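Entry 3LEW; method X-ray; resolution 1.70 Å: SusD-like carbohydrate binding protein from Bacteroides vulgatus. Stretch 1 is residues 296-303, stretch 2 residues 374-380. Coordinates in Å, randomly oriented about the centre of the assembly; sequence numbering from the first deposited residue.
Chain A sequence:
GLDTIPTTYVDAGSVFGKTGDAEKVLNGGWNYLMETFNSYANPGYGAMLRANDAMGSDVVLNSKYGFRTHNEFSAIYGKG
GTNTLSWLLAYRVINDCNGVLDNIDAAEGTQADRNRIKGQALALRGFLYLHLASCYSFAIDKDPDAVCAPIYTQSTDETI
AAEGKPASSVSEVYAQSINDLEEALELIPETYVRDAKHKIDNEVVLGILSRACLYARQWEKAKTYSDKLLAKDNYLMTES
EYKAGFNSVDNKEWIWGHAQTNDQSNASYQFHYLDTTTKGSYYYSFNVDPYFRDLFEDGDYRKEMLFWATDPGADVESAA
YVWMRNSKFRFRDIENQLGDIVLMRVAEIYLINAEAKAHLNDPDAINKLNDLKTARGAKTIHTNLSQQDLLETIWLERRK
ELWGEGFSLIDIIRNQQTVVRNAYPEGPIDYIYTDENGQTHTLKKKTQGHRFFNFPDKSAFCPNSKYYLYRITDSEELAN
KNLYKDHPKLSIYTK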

# COMPACT_ATOMS: atom_id res chain seq x y z
N PHE A 296 17.76 1.01 12.17
CA PHE A 296 17.33 0.25 13.32
C PHE A 296 18.39 0.23 14.40
O PHE A 296 19.58 0.10 14.11
CB PHE A 296 16.97 -1.20 12.94
CG PHE A 296 15.85 -1.31 11.93
CD1 PHE A 296 16.09 -1.15 10.58
CD2 PHE A 296 14.56 -1.56 12.35
CE1 PHE A 296 15.03 -1.20 9.65
CE2 PHE A 296 13.54 -1.65 11.45
CZ PHE A 296 13.77 -1.49 10.10
N GLU A 297 17.96 0.35 15.65
CA GLU A 297 18.85 0.15 16.78
C GLU A 297 19.05 -1.35 17.09
O GLU A 297 18.13 -2.15 17.00
CB GLU A 297 18.32 0.85 18.05
CG GLU A 297 18.22 2.35 17.97
CD GLU A 297 16.85 2.83 17.49
OE1 GLU A 297 15.86 2.14 17.75
OE2 GLU A 297 16.78 3.89 16.83
N ASP A 298 20.24 -1.72 17.51
CA ASP A 298 20.47 -3.08 18.00
C ASP A 298 19.51 -3.35 19.16
O ASP A 298 19.31 -2.48 20.03
CB ASP A 298 21.91 -3.23 18.51
CG ASP A 298 22.95 -3.25 17.40
OD1 ASP A 298 22.60 -3.33 16.19
OD2 ASP A 298 24.15 -3.22 17.79
N GLY A 299 18.91 -4.53 19.18
CA GLY A 299 17.83 -4.84 20.12
C GLY A 299 16.45 -4.83 19.48
O GLY A 299 15.53 -5.48 19.97
N ASP A 300 16.29 -4.11 18.36
CA ASP A 300 15.03 -4.10 17.62
C ASP A 300 15.02 -5.38 16.81
O ASP A 300 15.92 -5.60 16.02
CB ASP A 300 15.04 -2.90 16.69
CG ASP A 300 13.75 -2.71 15.91
OD1 ASP A 300 13.08 -3.70 15.46
OD2 ASP A 300 13.46 -1.52 15.66
N TYR A 301 14.04 -6.24 17.03
CA TYR A 301 14.06 -7.54 16.37
C TYR A 301 13.86 -7.47 14.87
O TYR A 301 14.17 -8.44 14.18
CB TYR A 301 13.11 -8.53 17.03
CG TYR A 301 11.62 -8.20 17.05
CD1 TYR A 301 10.85 -8.19 15.89
CD2 TYR A 301 10.97 -7.98 18.26
CE1 TYR A 301 9.45 -7.93 15.97
CE2 TYR A 301 9.60 -7.75 18.33
CZ TYR A 301 8.85 -7.70 17.17
OH TYR A 301 7.48 -7.50 17.30
N ARG A 302 13.36 -6.34 14.35
CA ARG A 302 13.24 -6.19 12.91
C ARG A 302 14.62 -6.14 12.22
O ARG A 302 14.74 -6.54 11.03
CB ARG A 302 12.37 -4.97 12.56
CG ARG A 302 10.95 -5.05 13.15
CD ARG A 302 10.19 -3.74 13.03
NE ARG A 302 10.84 -2.69 13.83
CZ ARG A 302 10.44 -1.42 13.85
NH1 ARG A 302 9.34 -1.05 13.19
NH2 ARG A 302 11.10 -0.52 14.58
N LYS A 303 15.61 -5.66 12.95
CA LYS A 303 16.96 -5.48 12.41
C LYS A 303 17.58 -6.85 12.10
O LYS A 303 18.31 -6.99 11.12
CB LYS A 303 17.83 -4.71 13.40
CG LYS A 303 19.13 -4.21 12.81
CD LYS A 303 19.96 -3.45 13.82
CE LYS A 303 21.03 -2.61 13.13
NZ LYS A 303 21.77 -1.76 14.10
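Stretch 2 (374-380) TARGAKT

Stretch 2 enters on a helix that began earlier in the chain; Gly377, with positive phi, is the first residue to leave helical phi/psi, in a Schellman motif, its N bonded to Thr374 O at 3.2 Å. The chain then continues extended through Ala378 and Lys379, and the two stretches run roughly antiparallel. Gly377 lies against Asp300, 4.1 Å between CA atoms, just where stretch 1 leaves the type II turn Glu297-Asp300. A CB on Gly377 would come within 2.5 Å of Gly299 O, a clash, so the close approach depends on glycine. Arg376 O accepts a hydrogen bond from Tyr301 N (3.1 Å). Tyr301 takes chi1 p, which lays one ring face under Arg376 O and carries its OH to Arg376 NH1 (3.1 Å), near the guanidinium plane; water 3 links Tyr301 OH and Ala375 O, 2.7 Å from each. Asp300, chi1 t, holds Arg302 in a two-pronged salt bridge, OD1 to NE 2.9 Å and OD2 to NH2 2.8 Å, while OD1 also accepts Arg302 N (2.9 Å). Held there, and bonded elsewhere too, the Arg302 guanidinium presents a face to Arg376 CB, 3.6 Å from NE, and Ala378 CB packs 3.4 Å from Asp300 OD2. Glu297, chi1 m with chi2 between wells at 92°, reaches past Ala378 to accept Lys379 N at OE1 (2.9 Å).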

# COMPACT_ATOMS: atom_id res chain seq x y z
N THR A 374 8.52 0.33 21.48
CA THR A 374 8.64 -0.63 22.55
C THR A 374 8.27 -2.06 22.10
O THR A 374 8.99 -3.04 22.44
CB THR A 374 7.77 -0.22 23.76
OG1 THR A 374 8.28 1.03 24.27
CG2 THR A 374 7.86 -1.30 24.89
N ALA A 375 7.17 -2.19 21.38
CA ALA A 375 6.69 -3.49 20.96
C ALA A 375 7.74 -4.18 20.08
O ALA A 375 7.90 -5.43 20.14
CB ALA A 375 5.34 -3.39 20.23
N ARG A 376 8.50 -3.41 19.31
CA ARG A 376 9.48 -4.01 18.41
C ARG A 376 10.90 -4.09 19.00
O ARG A 376 11.79 -4.66 18.38
CB ARG A 376 9.52 -3.24 17.10
CG ARG A 376 8.17 -3.09 16.40
CD ARG A 376 7.52 -4.41 16.03
NE ARG A 376 6.24 -4.20 15.35
CZ ARG A 376 5.12 -4.85 15.62
NH1 ARG A 376 5.05 -5.81 16.54
NH2 ARG A 376 4.02 -4.52 14.94
N GLY A 377 11.13 -3.53 20.17
CA GLY A 377 12.48 -3.52 20.75
C GLY A 377 13.35 -2.33 20.34
O GLY A 377 14.54 -2.32 20.62
N ALA A 378 12.74 -1.35 19.69
CA ALA A 378 13.41 -0.13 19.28
C ALA A 378 13.58 0.83 20.47
O ALA A 378 12.82 0.80 21.43
CB ALA A 378 12.60 0.55 18.18
N LYS A 379 14.59 1.70 20.37
CA LYS A 379 14.82 2.67 21.42
C LYS A 379 13.68 3.68 21.39
O LYS A 379 13.30 4.17 20.31
CB LYS A 379 16.19 3.33 21.24
CG LYS A 379 17.31 2.55 21.91
N THR A 380 13.13 3.97 22.57
CA THR A 380 12.08 4.98 22.69
C THR A 380 12.65 6.40 22.65
O THR A 380 13.84 6.62 22.89
CB THR A 380 11.24 4.75 23.94
OG1 THR A 380 12.11 4.71 25.08
CG2 THR A 380 10.48 3.42 23.81
O HOH W 1 13.88 4.12 17.73
O HOH W 2 16.90 -0.99 20.72
O HOH W 3 6.40 -7.64 19.75